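Local coordinates for protein alkaline serine protease (Thermobifida fusca, PDB 2PFE) that probably cleaves peptide bonds within proteins as a chymotrypsin-like serine endopeptidase of the alpha-lytic protease type, active in its mature, thermostable form, at residues A[21-26]-A[69-74]; A[30-35]-A[61-66]; A[93-98]-A[144-149]; A[129-134]-A[167-172]. All blocks are in the same frame, centred on the assembly; numbering follows the deposited sequence. Where two conformers were deposited one is given.

Interaction 1: A[21-26]-A[69-74]; sequences SVRQGS and DTVTPL
Ser21 and Val71 face each other where strand 20-24 passes the short strand near 70-72, and the two segments cross at 115° rather than pairing edge to edge. The Ser21 hydroxyl sits beside its own backbone N, anti to the carbonyl carbon (chi1 -68°). From there OG donates a 2.9 Å hydrogen bond to Thr72 O, in the carbonyl plane and on a lone pair. Ser21 OG also lies 3.5 Å from Val71 CA. Val71 lays its two methyls on different partners: CG1 rests by Ser21 CB, while CG2 comes over one face of the Arg23 guanidinium, toward its rim, 3.9 Å from NH2. The contact belongs to the N-terminal barrel of the chymotrypsin fold, where residues 70-72, which follow strand 60-65, pair in parallel with strand 2-5 and cross strand 20-24. An alanine in place of Ser21 would lose the hydroxyl and would probably loosen the hold on the Thr72 carbonyl. A water accepts from Ser21 N at 3.0 Å and also lies within bonding distance of Thr72 O and Leu74 O. Leu74 N donates to Thr72 OG1 at 3.1 Å, an ST turn, and Thr72 OG1 is also hydrogen-bonded to Ile3 O.

Interaction 2: A[30-35]-A[61-66]; sequences FATAGH and GWVRIT
Phe30 and Val63 form the dense part of this contact, side by side and pointing the same way from a hydrogen-bonded antiparallel pair. Phe30 CG takes the crowded position between backbone N and carbonyl carbon (chi1 58°), which brings the ring across to the neighbouring strand. Val63 CB lies over one face in a CH-pi contact, 3.8 Å from the ring centroid, and Val63 CG1 reaches Phe30 CE2 at 3.7 Å. Ile65 CG2 meets the same ring obliquely, 3.9 Å from Phe30 CD2. The backbones are locked by Phe30 N to Val63 O and Val63 N to Phe30 O, each 2.9 Å. Strands 27-32 and 60-65 are neighbours in the N-terminal barrel of the chymotrypsin fold, and the turn after Thr32 leads to His35, predicted to be the histidine of the catalytic triad. An alanine at Phe30 would remove the ring and would probably leave Val63 and Ile65 poorly packed. Bonding slackens toward the active site: Thr32 N still reaches Gly61 O at 2.9 Å, but from above the carbonyl plane, and the return bond from Gly61 N to Thr32 O is weak. Beyond it lies the partly exposed His35, whose ND1 is hydrogen-bonded to Asp59.

Interaction 3: A[93-98]-A[144-149]; sequences TGSSVC and WLTGSQ
Cys98 and Leu145 pair as a hydrogen-bonded antiparallel couple and satisfy each other's backbone. Cys98 N donates to Leu145 O at 2.9 Å, and Leu145 N returns a 2.8 Å bond to Cys98 O, nearly along the C=O axis. Beyond this pair a side chain takes over: Thr146 OG1, beside its own backbone N, donates to Ser96 O at 3.0 Å in the carbonyl plane. Ser96 O also accepts from Ser95 OG, on a lone pair, so two hydroxyls grip one carbonyl. Thr146 N and O are themselves used by Gln149, closing a type II' beta turn. Val97 lies against these bonds. Its CG2, anti to the backbone N, lies 3.4 Å from Leu145 O and 3.7 Å from Trp144 CE3, while CG1 meets the indole at its edge, in plane. The indole N-H is taken up by Thr154 OG1, and Cys98 SG is in a disulfide with Cys108. The contact joins strands 96-101 and 143-146, first and last in order across the C-terminal barrel of the chymotrypsin fold. Its chemistry implies a closure made by two straight backbone bonds, with the Thr146 hydroxyl carrying the cross-strand bonding on and Ser95 OG as second donor to the same carbonyl.

Interaction 4: A[129-134]-A[167-172]; sequences TRTTAC and TFFQPI
Strands 128-131 and 164-171 run antiparallel, with hydrogen-bonded pairs Thr129-Phe169 and Thr131-Thr167 on either side of the non-hydrogen-bonded pair Arg130-Phe168, the bond from Thr129 N to Phe169 O almost straight (176° at the hydrogen) and Thr167 N reaching Thr131 O at a longer 3.2 Å from above the carbonyl plane. On the face holding Thr129, Phe169 takes the crowded first torsion (chi1 73°), which turns its ring back toward the other strand. Thr129 CB sits over the ring centre in a CH-pi contact, 3.6 Å from the centroid, with Thr129 CG2 near Phe169 CZ. Thr131 CG2 approaches the ring obliquely, 3.7 Å from Phe169 CD2, and the Trp144 ring also meets Phe169. On the other face Arg130 and Phe168 lie side by side, Arg130 CB 3.5 Å from Phe168 CE2. The guanidinium, turned 84° to the ring plane, leads away to Gln112 and a glycerol. At the far end Thr167 OG1, placed between backbone N and carbonyl carbon, donates to Ala133 O at 2.6 Å from above its carbonyl plane. Thr131 OG1 lies equally close to Thr167 OG1, at 2.6 Å, and accepts from Ala133 N in an ST turn. That turn carries the chain to Cys134, in a disulfide with Cys161, and on to Ala135 and Glu136 of the inhibitor pocket. The paired strands are neighbours in the C-terminal barrel of the chymotrypsin fold, and their Thr167 end adjoins the pocket that holds the bound sulfonyl inhibitor.

In the fold
Interactions 1 and 2 belong to the N-terminal barrel, 3 and 4 to the C-terminal one. Interaction 2 is fully buried and nested within the chain loop closed by interaction 1, which lies nearer the surface; Val22 and Gln24 pack on Trp62 between them. Interactions 3 and 4, both partly buried, alternate along the chain and share one closed sheet, with Trp144 packing on Thr131, Ala133, Thr167 and Phe169. Across the domain boundary, Ala31 of interaction 2 touches Ile172 of interaction 4. Interactions 2 and 4 combine strand ladders with a CH-pi contact; interaction 3 has a shorter ladder extended by a threonine hydroxyl, and interaction 1 relies on one serine bond and a water.

Interaction 1: A[21-26]-A[69-74]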
loop_
_atom_site.group_PDB
_atom_site.type_symbol
_atom_site.label_atom_id
_atom_site.label_comp_id
_atom_site.label_asym_id
_atom_site.label_seq_id
_atom_site.Cartn_x
_atom_site.Cartn_y
_atom_site.Cartn_z
ATOM N N SER A 21 6.742 1.272 5.528
ATOM C CA SER A 21 8.074 0.746 5.876
ATOM C C SER A 21 7.949 -0.575 6.635
ATOM O O SER A 21 7.079 -0.723 7.517
ATOM C CB SER A 21 8.858 1.721 6.747
ATOM O OG SER A 21 9.222 2.890 6.021
ATOM N N VAL A 22 8.828 -1.521 6.300
ATOM C CA VAL A 22 8.899 -2.825 6.982
ATOM C C VAL A 22 10.348 -3.226 7.237
ATOM O O VAL A 22 11.266 -2.663 6.647
ATOM C CB VAL A 22 8.196 -3.965 6.173
ATOM C CG1 VAL A 22 6.684 -3.737 6.049
ATOM C CG2 VAL A 22 8.843 -4.178 4.800
ATOM N N ARG A 23 10.524 -4.194 8.131
ATOM C CA ARG A 23 11.805 -4.868 8.333
ATOM C C ARG A 23 11.636 -6.369 8.121
ATOM O O ARG A 23 10.560 -6.909 8.355
ATOM C CB ARG A 23 12.337 -4.644 9.755
ATOM C CG ARG A 23 12.569 -3.210 10.129
ATOM C CD ARG A 23 12.975 -3.107 11.592
ATOM N NE ARG A 23 13.090 -1.711 12.015
ATOM C CZ ARG A 23 14.100 -0.904 11.703
ATOM N NH1 ARG A 23 15.123 -1.346 10.970
ATOM N NH2 ARG A 23 14.098 0.355 12.134
ATOM N N GLN A 24 12.710 -7.028 7.689
ATOM C CA GLN A 24 12.773 -8.478 7.670
ATOM C C GLN A 24 14.132 -8.817 8.236
ATOM O O GLN A 24 15.147 -8.676 7.558
ATOM C CB GLN A 24 12.633 -9.031 6.252
ATOM C CG GLN A 24 12.532 -10.575 6.205
ATOM C CD GLN A 24 12.386 -11.106 4.793
ATOM O OE1 GLN A 24 13.349 -11.118 4.025
ATOM N NE2 GLN A 24 11.181 -11.557 4.445
ATOM N N GLY A 25 14.142 -9.225 9.498
ATOM C CA GLY A 25 15.392 -9.387 10.230
ATOM C C GLY A 25 16.184 -8.090 10.176
ATOM O O GLY A 25 15.726 -7.053 10.674
ATOM N N SER A 26 17.339 -8.138 9.520
ATOM C CA SER A 26 18.216 -6.976 9.394
ATOM C C SER A 26 17.920 -6.135 8.148
ATOM O O SER A 26 18.395 -5.006 8.036
ATOM C CB SER A 26 19.682 -7.409 9.392
ATOM O OG SER A 26 19.983 -8.238 8.280
ATOM N N ASP A 69 18.581 4.736 1.580
ATOM C CA ASP A 69 17.287 5.210 2.079
ATOM C C ASP A 69 16.957 4.648 3.464
ATOM O O ASP A 69 17.541 3.646 3.890
ATOM C CB ASP A 69 16.193 4.922 1.050
ATOM C CG ASP A 69 16.445 5.638 -0.263
ATOM O OD1 ASP A 69 16.135 6.849 -0.357
ATOM O OD2 ASP A 69 16.976 4.997 -1.194
ATOM N N THR A 70 16.037 5.303 4.169
ATOM C CA THR A 70 15.773 4.989 5.574
ATOM C C THR A 70 14.287 4.800 5.863
ATOM O O THR A 70 13.472 5.651 5.520
ATOM C CB THR A 70 16.334 6.092 6.519
ATOM O OG1 THR A 70 17.716 6.337 6.219
ATOM C CG2 THR A 70 16.213 5.671 7.986
ATOM N N VAL A 71 13.959 3.696 6.531
ATOM C CA VAL A 71 12.582 3.421 6.948
ATOM C C VAL A 71 12.100 4.374 8.057
ATOM O O VAL A 71 12.873 4.792 8.935
ATOM C CB VAL A 71 12.398 1.941 7.367
ATOM C CG1 VAL A 71 12.578 1.026 6.150
ATOM C CG2 VAL A 71 13.328 1.544 8.526
ATOM N N THR A 72 10.823 4.747 7.969
ATOM C CA THR A 72 10.155 5.552 8.983
ATOM C C THR A 72 8.776 4.943 9.263
ATOM O O THR A 72 8.216 4.227 8.410
ATOM C CB THR A 72 9.968 7.041 8.538
ATOM O OG1 THR A 72 8.862 7.141 7.629
ATOM C CG2 THR A 72 11.253 7.630 7.911
ATOM N N PRO A 73 8.210 5.216 10.450
ATOM C CA PRO A 73 6.827 4.801 10.679
ATOM C C PRO A 73 5.817 5.836 10.177
ATOM O O PRO A 73 4.754 6.011 10.782
ATOM C CB PRO A 73 6.762 4.710 12.195
ATOM C CG PRO A 73 7.669 5.796 12.657
ATOM C CD PRO A 73 8.805 5.841 11.653
ATOM N N LEU A 74 6.143 6.514 9.077
ATOM C CA LEU A 74 5.369 7.675 8.660
ATOM C C LEU A 74 4.559 7.421 7.401
ATOM O O LEU A 74 4.965 6.632 6.533
ATOM C CB LEU A 74 6.292 8.849 8.401
ATOM C CG LEU A 74 7.026 9.352 9.644
ATOM C CD1 LEU A 74 7.988 10.460 9.268
ATOM C CD2 LEU A 74 6.027 9.799 10.725
HETATM O O HOH W 1 5.437 3.636 6.796
#

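Interaction 2: A[30-35]-A[61-66]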
loop_
_atom_site.group_PDB
_atom_site.type_symbol
_atom_site.label_atom_id
_atom_site.label_comp_id
_atom_site.label_asym_id
_atom_site.label_seq_id
_atom_site.Cartn_x
_atom_site.Cartn_y
_atom_site.Cartn_z
ATOM N N PHE A 30 9.707 -1.764 2.062
ATOM C CA PHE A 30 8.362 -1.294 2.257
ATOM C C PHE A 30 7.368 -2.251 1.617
ATOM O O PHE A 30 7.656 -2.855 0.583
ATOM C CB PHE A 30 8.196 0.148 1.750
ATOM C CG PHE A 30 8.528 0.349 0.292
ATOM C CD1 PHE A 30 7.553 0.153 -0.689
ATOM C CD2 PHE A 30 9.793 0.793 -0.111
ATOM C CE1 PHE A 30 7.844 0.374 -2.051
ATOM C CE2 PHE A 30 10.082 1.013 -1.474
ATOM C CZ PHE A 30 9.113 0.799 -2.431
ATOM N N ALA A 31 6.223 -2.417 2.267
ATOM C CA ALA A 31 5.085 -3.129 1.690
ATOM C C ALA A 31 4.474 -2.315 0.561
ATOM O O ALA A 31 4.474 -1.076 0.577
ATOM C CB ALA A 31 4.027 -3.412 2.752
ATOM N N THR A 32 3.884 -3.050 -0.379
ATOM C CA THR A 32 3.278 -2.465 -1.550
ATOM C C THR A 32 2.295 -3.471 -2.148
ATOM O O THR A 32 2.089 -4.550 -1.573
ATOM C CB THR A 32 4.345 -2.000 -2.585
ATOM O OG1 THR A 32 3.686 -1.300 -3.644
ATOM C CG2 THR A 32 5.168 -3.166 -3.152
ATOM N N ALA A 33 1.700 -3.121 -3.290
ATOM C CA ALA A 33 0.829 -4.010 -4.030
ATOM C C ALA A 33 1.677 -4.973 -4.864
ATOM O O ALA A 33 2.682 -4.573 -5.479
ATOM C CB ALA A 33 -0.090 -3.190 -4.949
ATOM N N GLY A 34 1.249 -6.239 -4.928
ATOM C CA GLY A 34 1.917 -7.250 -5.755
ATOM C C GLY A 34 1.959 -6.865 -7.220
ATOM O O GLY A 34 2.938 -7.163 -7.921
ATOM N N HIS A 35 0.899 -6.211 -7.701
ATOM C CA HIS A 35 0.782 -5.924 -9.135
ATOM C C HIS A 35 1.751 -4.850 -9.616
ATOM O O HIS A 35 1.933 -4.665 -10.828
ATOM C CB HIS A 35 -0.661 -5.563 -9.542
ATOM C CG HIS A 35 -1.068 -4.167 -9.180
ATOM N ND1 HIS A 35 -1.965 -3.886 -8.172
ATOM C CD2 HIS A 35 -0.725 -2.971 -9.723
ATOM C CE1 HIS A 35 -2.125 -2.576 -8.079
ATOM N NE2 HIS A 35 -1.389 -1.999 -9.011
ATOM N N GLY A 61 2.976 -7.437 -1.908
ATOM C CA GLY A 61 4.383 -7.429 -2.271
ATOM C C GLY A 61 5.178 -6.608 -1.294
ATOM O O GLY A 61 4.605 -5.887 -0.449
ATOM N N TRP A 62 6.490 -6.719 -1.401
ATOM C CA TRP A 62 7.355 -5.785 -0.719
ATOM C C TRP A 62 8.643 -5.569 -1.489
ATOM O O TRP A 62 9.057 -6.414 -2.293
ATOM C CB TRP A 62 7.605 -6.194 0.746
ATOM C CG TRP A 62 8.602 -7.273 0.958
ATOM C CD1 TRP A 62 8.437 -8.607 0.711
ATOM C CD2 TRP A 62 9.917 -7.124 1.516
ATOM N NE1 TRP A 62 9.576 -9.295 1.067
ATOM C CE2 TRP A 62 10.492 -8.417 1.574
ATOM C CE3 TRP A 62 10.659 -6.030 1.976
ATOM C CZ2 TRP A 62 11.793 -8.644 2.050
ATOM C CZ3 TRP A 62 11.962 -6.256 2.461
ATOM C CH2 TRP A 62 12.510 -7.553 2.489
ATOM N N VAL A 63 9.215 -4.389 -1.268
ATOM C CA VAL A 63 10.442 -3.944 -1.914
ATOM C C VAL A 63 11.545 -3.840 -0.869
ATOM O O VAL A 63 11.361 -3.185 0.150
ATOM C CB VAL A 63 10.221 -2.578 -2.619
ATOM C CG1 VAL A 63 11.566 -1.969 -3.080
ATOM C CG2 VAL A 63 9.252 -2.762 -3.803
ATOM N N ARG A 64 12.671 -4.509 -1.112
ATOM C CA ARG A 64 13.841 -4.332 -0.262
ATOM C C ARG A 64 14.641 -3.146 -0.768
ATOM O O ARG A 64 14.971 -3.054 -1.950
ATOM C CB ARG A 64 14.707 -5.596 -0.220
ATOM C CG ARG A 64 15.798 -5.585 0.868
ATOM C CD ARG A 64 16.683 -6.852 0.836
ATOM N NE ARG A 64 15.999 -8.041 0.309
ATOM C CZ ARG A 64 15.589 -9.098 1.020
ATOM N NH1 ARG A 64 15.777 -9.178 2.341
ATOM N NH2 ARG A 64 14.981 -10.099 0.393
ATOM N N ILE A 65 14.932 -2.236 0.145
ATOM C CA ILE A 65 15.685 -1.019 -0.194
ATOM C C ILE A 65 17.182 -1.169 0.142
ATOM O O ILE A 65 17.606 -2.218 0.638
ATOM C CB ILE A 65 15.082 0.223 0.501
ATOM C CG1 ILE A 65 15.112 0.045 2.024
ATOM C CG2 ILE A 65 13.644 0.443 0.023
ATOM C CD1 ILE A 65 14.857 1.321 2.808
ATOM N N THR A 66 17.964 -0.125 -0.146
ATOM C CA THR A 66 19.406 -0.128 0.110
ATOM C C THR A 66 19.714 0.845 1.244
ATOM O O THR A 66 18.811 1.498 1.778
ATOM C CB THR A 66 20.215 0.249 -1.160
ATOM O OG1 THR A 66 20.068 1.653 -1.430
ATOM C CG2 THR A 66 19.745 -0.559 -2.373
#

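Interaction 3: A[93-98]-A[144-149]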
loop_
_atom_site.group_PDB
_atom_site.type_symbol
_atom_site.label_atom_id
_atom_site.label_comp_id
_atom_site.label_asym_id
_atom_site.label_seq_id
_atom_site.Cartn_x
_atom_site.Cartn_y
_atom_site.Cartn_z
ATOM N N THR A 93 -15.687 -3.603 9.615
ATOM C CA THR A 93 -16.550 -3.212 8.518
ATOM C C THR A 93 -17.416 -2.051 8.989
ATOM O O THR A 93 -17.923 -2.044 10.124
ATOM C CB THR A 93 -17.392 -4.406 8.060
ATOM O OG1 THR A 93 -16.510 -5.426 7.567
ATOM C CG2 THR A 93 -18.353 -4.011 6.936
ATOM N N GLY A 94 -17.519 -1.034 8.142
ATOM C CA GLY A 94 -18.245 0.181 8.471
ATOM C C GLY A 94 -17.365 1.313 8.991
ATOM O O GLY A 94 -17.817 2.457 9.097
ATOM N N SER A 95 -16.118 1.004 9.353
ATOM C CA SER A 95 -15.212 2.015 9.892
ATOM C C SER A 95 -14.802 3.034 8.828
ATOM O O SER A 95 -14.717 2.696 7.643
ATOM C CB SER A 95 -13.942 1.345 10.416
ATOM O OG SER A 95 -13.066 2.310 10.996
ATOM N N SER A 96 -14.505 4.256 9.248
ATOM C CA SER A 96 -13.821 5.189 8.362
ATOM C C SER A 96 -12.416 4.675 8.085
ATOM O O SER A 96 -11.820 3.934 8.890
ATOM C CB SER A 96 -13.742 6.565 9.031
ATOM O OG SER A 96 -13.049 6.466 10.257
ATOM N N VAL A 97 -11.866 5.098 6.953
ATOM C CA VAL A 97 -10.516 4.735 6.595
ATOM C C VAL A 97 -10.024 5.787 5.601
ATOM O O VAL A 97 -10.826 6.397 4.878
ATOM C CB VAL A 97 -10.479 3.297 6.011
ATOM C CG1 VAL A 97 -11.211 3.223 4.663
ATOM C CG2 VAL A 97 -9.058 2.750 5.903
ATOM N N CYS A 98 -8.717 6.027 5.587
ATOM C CA CYS A 98 -8.122 6.931 4.605
ATOM C C CYS A 98 -6.940 6.267 3.945
ATOM O O CYS A 98 -6.285 5.412 4.551
ATOM C CB CYS A 98 -7.641 8.218 5.262
ATOM S SG CYS A 98 -8.930 9.198 6.109
ATOM N N TRP A 144 -3.279 2.446 3.799
ATOM C CA TRP A 144 -4.607 2.737 4.341
ATOM C C TRP A 144 -4.482 2.758 5.845
ATOM O O TRP A 144 -3.856 1.857 6.426
ATOM C CB TRP A 144 -5.604 1.638 3.933
ATOM C CG TRP A 144 -5.869 1.653 2.466
ATOM C CD1 TRP A 144 -5.006 1.278 1.483
ATOM C CD2 TRP A 144 -7.074 2.104 1.793
ATOM N NE1 TRP A 144 -5.577 1.472 0.243
ATOM C CE2 TRP A 144 -6.841 1.977 0.402
ATOM C CE3 TRP A 144 -8.305 2.624 2.235
ATOM C CZ2 TRP A 144 -7.800 2.302 -0.559
ATOM C CZ3 TRP A 144 -9.261 2.989 1.268
ATOM C CH2 TRP A 144 -8.996 2.813 -0.116
ATOM N N LEU A 145 -5.067 3.781 6.455
ATOM C CA LEU A 145 -5.048 3.982 7.903
ATOM C C LEU A 145 -6.441 4.226 8.446
ATOM O O LEU A 145 -7.261 4.949 7.836
ATOM C CB LEU A 145 -4.167 5.186 8.285
ATOM C CG LEU A 145 -2.655 5.062 8.125
ATOM C CD1 LEU A 145 -2.039 6.457 8.197
ATOM C CD2 LEU A 145 -2.077 4.138 9.164
ATOM N N THR A 146 -6.720 3.597 9.574
ATOM C CA THR A 146 -7.831 4.024 10.407
ATOM C C THR A 146 -7.171 4.558 11.664
ATOM O O THR A 146 -6.617 3.789 12.463
ATOM C CB THR A 146 -8.808 2.878 10.711
ATOM O OG1 THR A 146 -9.353 2.403 9.470
ATOM C CG2 THR A 146 -9.942 3.377 11.613
ATOM N N GLY A 147 -7.208 5.880 11.830
ATOM C CA GLY A 147 -6.404 6.540 12.874
ATOM C C GLY A 147 -4.929 6.247 12.652
ATOM O O GLY A 147 -4.408 6.470 11.558
ATOM N N SER A 148 -4.262 5.712 13.675
ATOM C CA SER A 148 -2.845 5.340 13.556
ATOM C C SER A 148 -2.614 3.847 13.222
ATOM O O SER A 148 -1.479 3.343 13.263
ATOM C CB SER A 148 -2.120 5.702 14.845
ATOM O OG SER A 148 -2.670 4.944 15.901
ATOM N N GLN A 149 -3.687 3.146 12.864
ATOM C CA GLN A 149 -3.614 1.706 12.612
ATOM C C GLN A 149 -3.610 1.364 11.120
ATOM O O GLN A 149 -4.570 1.669 10.387
ATOM C CB GLN A 149 -4.756 0.963 13.325
ATOM C CG GLN A 149 -4.772 1.194 14.855
ATOM C CD GLN A 149 -3.561 0.615 15.588
ATOM O OE1 GLN A 149 -2.982 -0.385 15.176
ATOM N NE2 GLN A 149 -3.187 1.248 16.699
#

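Interaction 4: A[129-134]-A[167-172]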
loop_
_atom_site.group_PDB
_atom_site.type_symbol
_atom_site.label_atom_id
_atom_site.label_comp_id
_atom_site.label_asym_id
_atom_site.label_seq_id
_atom_site.Cartn_x
_atom_site.Cartn_y
_atom_site.Cartn_z
ATOM N N THR A 129 -10.586 -5.771 0.503
ATOM C CA THR A 129 -11.564 -4.964 1.219
ATOM C C THR A 129 -12.018 -3.810 0.342
ATOM O O THR A 129 -11.183 -3.042 -0.125
ATOM C CB THR A 129 -10.949 -4.423 2.523
ATOM O OG1 THR A 129 -10.592 -5.536 3.352
ATOM C CG2 THR A 129 -11.945 -3.525 3.277
ATOM N N ARG A 130 -13.326 -3.729 0.108
ATOM C CA ARG A 130 -13.937 -2.672 -0.698
ATOM C C ARG A 130 -14.214 -1.453 0.177
ATOM O O ARG A 130 -14.716 -1.590 1.308
ATOM C CB ARG A 130 -15.234 -3.183 -1.356
ATOM C CG ARG A 130 -15.870 -2.162 -2.226
ATOM C CD ARG A 130 -17.114 -2.715 -2.883
ATOM N NE ARG A 130 -18.300 -2.575 -2.026
ATOM C CZ ARG A 130 -19.125 -3.567 -1.684
ATOM N NH1 ARG A 130 -18.922 -4.814 -2.097
ATOM N NH2 ARG A 130 -20.173 -3.313 -0.921
ATOM N N THR A 131 -13.876 -0.271 -0.331
ATOM C CA THR A 131 -14.181 0.984 0.351
ATOM C C THR A 131 -14.802 1.991 -0.604
ATOM O O THR A 131 -14.707 1.854 -1.821
ATOM C CB THR A 131 -12.924 1.657 0.972
ATOM O OG1 THR A 131 -12.253 2.457 -0.013
ATOM C CG2 THR A 131 -11.937 0.621 1.550
ATOM N N THR A 132 -15.373 3.042 -0.028
ATOM C CA THR A 132 -15.907 4.135 -0.809
ATOM C C THR A 132 -14.899 5.241 -1.134
ATOM O O THR A 132 -15.298 6.230 -1.746
ATOM C CB THR A 132 -17.057 4.812 -0.073
ATOM O OG1 THR A 132 -16.558 5.351 1.167
ATOM C CG2 THR A 132 -18.242 3.837 0.155
ATOM N N ALA A 133 -13.624 5.105 -0.729
ATOM C CA ALA A 133 -12.608 6.078 -1.108
ATOM C C ALA A 133 -12.249 5.979 -2.582
ATOM O O ALA A 133 -12.381 4.905 -3.166
ATOM C CB ALA A 133 -11.361 5.884 -0.255
ATOM N N CYS A 134 -11.810 7.088 -3.179
ATOM C CA CYS A 134 -11.392 7.086 -4.584
ATOM C C CYS A 134 -9.878 6.911 -4.703
ATOM O O CYS A 134 -9.144 7.137 -3.740
ATOM C CB CYS A 134 -11.808 8.387 -5.261
ATOM S SG CYS A 134 -10.994 9.870 -4.515
ATOM N N THR A 167 -12.701 1.724 -4.252
ATOM C CA THR A 167 -11.318 1.272 -4.225
ATOM C C THR A 167 -11.210 0.089 -3.324
ATOM O O THR A 167 -11.807 0.071 -2.252
ATOM C CB THR A 167 -10.459 2.337 -3.594
ATOM O OG1 THR A 167 -11.172 2.738 -2.406
ATOM C CG2 THR A 167 -10.253 3.470 -4.567
ATOM N N PHE A 168 -10.370 -0.839 -3.735
ATOM C CA PHE A 168 -10.085 -2.073 -3.017
ATOM C C PHE A 168 -8.680 -2.009 -2.421
ATOM O O PHE A 168 -7.736 -1.590 -3.098
ATOM C CB PHE A 168 -10.188 -3.270 -3.972
ATOM C CG PHE A 168 -11.555 -3.480 -4.501
ATOM C CD1 PHE A 168 -11.975 -2.884 -5.688
ATOM C CD2 PHE A 168 -12.439 -4.265 -3.796
ATOM C CE1 PHE A 168 -13.285 -3.103 -6.167
ATOM C CE2 PHE A 168 -13.731 -4.503 -4.261
ATOM C CZ PHE A 168 -14.160 -3.917 -5.419
ATOM N N PHE A 169 -8.540 -2.492 -1.194
ATOM C CA PHE A 169 -7.228 -2.695 -0.601
ATOM C C PHE A 169 -6.921 -4.148 -0.235
ATOM O O PHE A 169 -7.813 -4.903 0.128
ATOM C CB PHE A 169 -6.935 -1.692 0.545
ATOM C CG PHE A 169 -7.680 -1.911 1.847
ATOM C CD1 PHE A 169 -7.294 -2.919 2.728
ATOM C CD2 PHE A 169 -8.674 -0.996 2.262
ATOM C CE1 PHE A 169 -7.902 -3.046 3.972
ATOM C CE2 PHE A 169 -9.284 -1.116 3.495
ATOM C CZ PHE A 169 -8.894 -2.141 4.370
ATOM N N GLN A 170 -5.633 -4.480 -0.342
ATOM C CA GLN A 170 -5.086 -5.739 0.152
ATOM C C GLN A 170 -4.801 -5.512 1.634
ATOM O O GLN A 170 -3.983 -4.674 1.967
ATOM C CB GLN A 170 -3.795 -6.034 -0.634
ATOM C CG GLN A 170 -2.813 -6.961 0.042
ATOM C CD GLN A 170 -3.363 -8.371 0.200
ATOM O OE1 GLN A 170 -3.548 -8.862 1.320
ATOM N NE2 GLN A 170 -3.654 -9.021 -0.924
ATOM N N PRO A 171 -5.491 -6.228 2.537
ATOM C CA PRO A 171 -5.230 -6.088 3.972
ATOM C C PRO A 171 -3.750 -6.308 4.324
ATOM O O PRO A 171 -3.055 -7.138 3.701
ATOM C CB PRO A 171 -6.157 -7.138 4.614
ATOM C CG PRO A 171 -7.285 -7.236 3.617
ATOM C CD PRO A 171 -6.592 -7.169 2.274
ATOM N N ILE A 172 -3.270 -5.521 5.280
ATOM C CA ILE A 172 -1.840 -5.496 5.579
ATOM C C ILE A 172 -1.353 -6.700 6.361
ATOM O O ILE A 172 -0.261 -7.207 6.098
ATOM C CB ILE A 172 -1.407 -4.181 6.271
ATOM C CG1 ILE A 172 0.124 -4.074 6.387
ATOM C CG2 ILE A 172 -2.052 -4.013 7.654
ATOM C CD1 ILE A 172 0.860 -4.064 5.053
#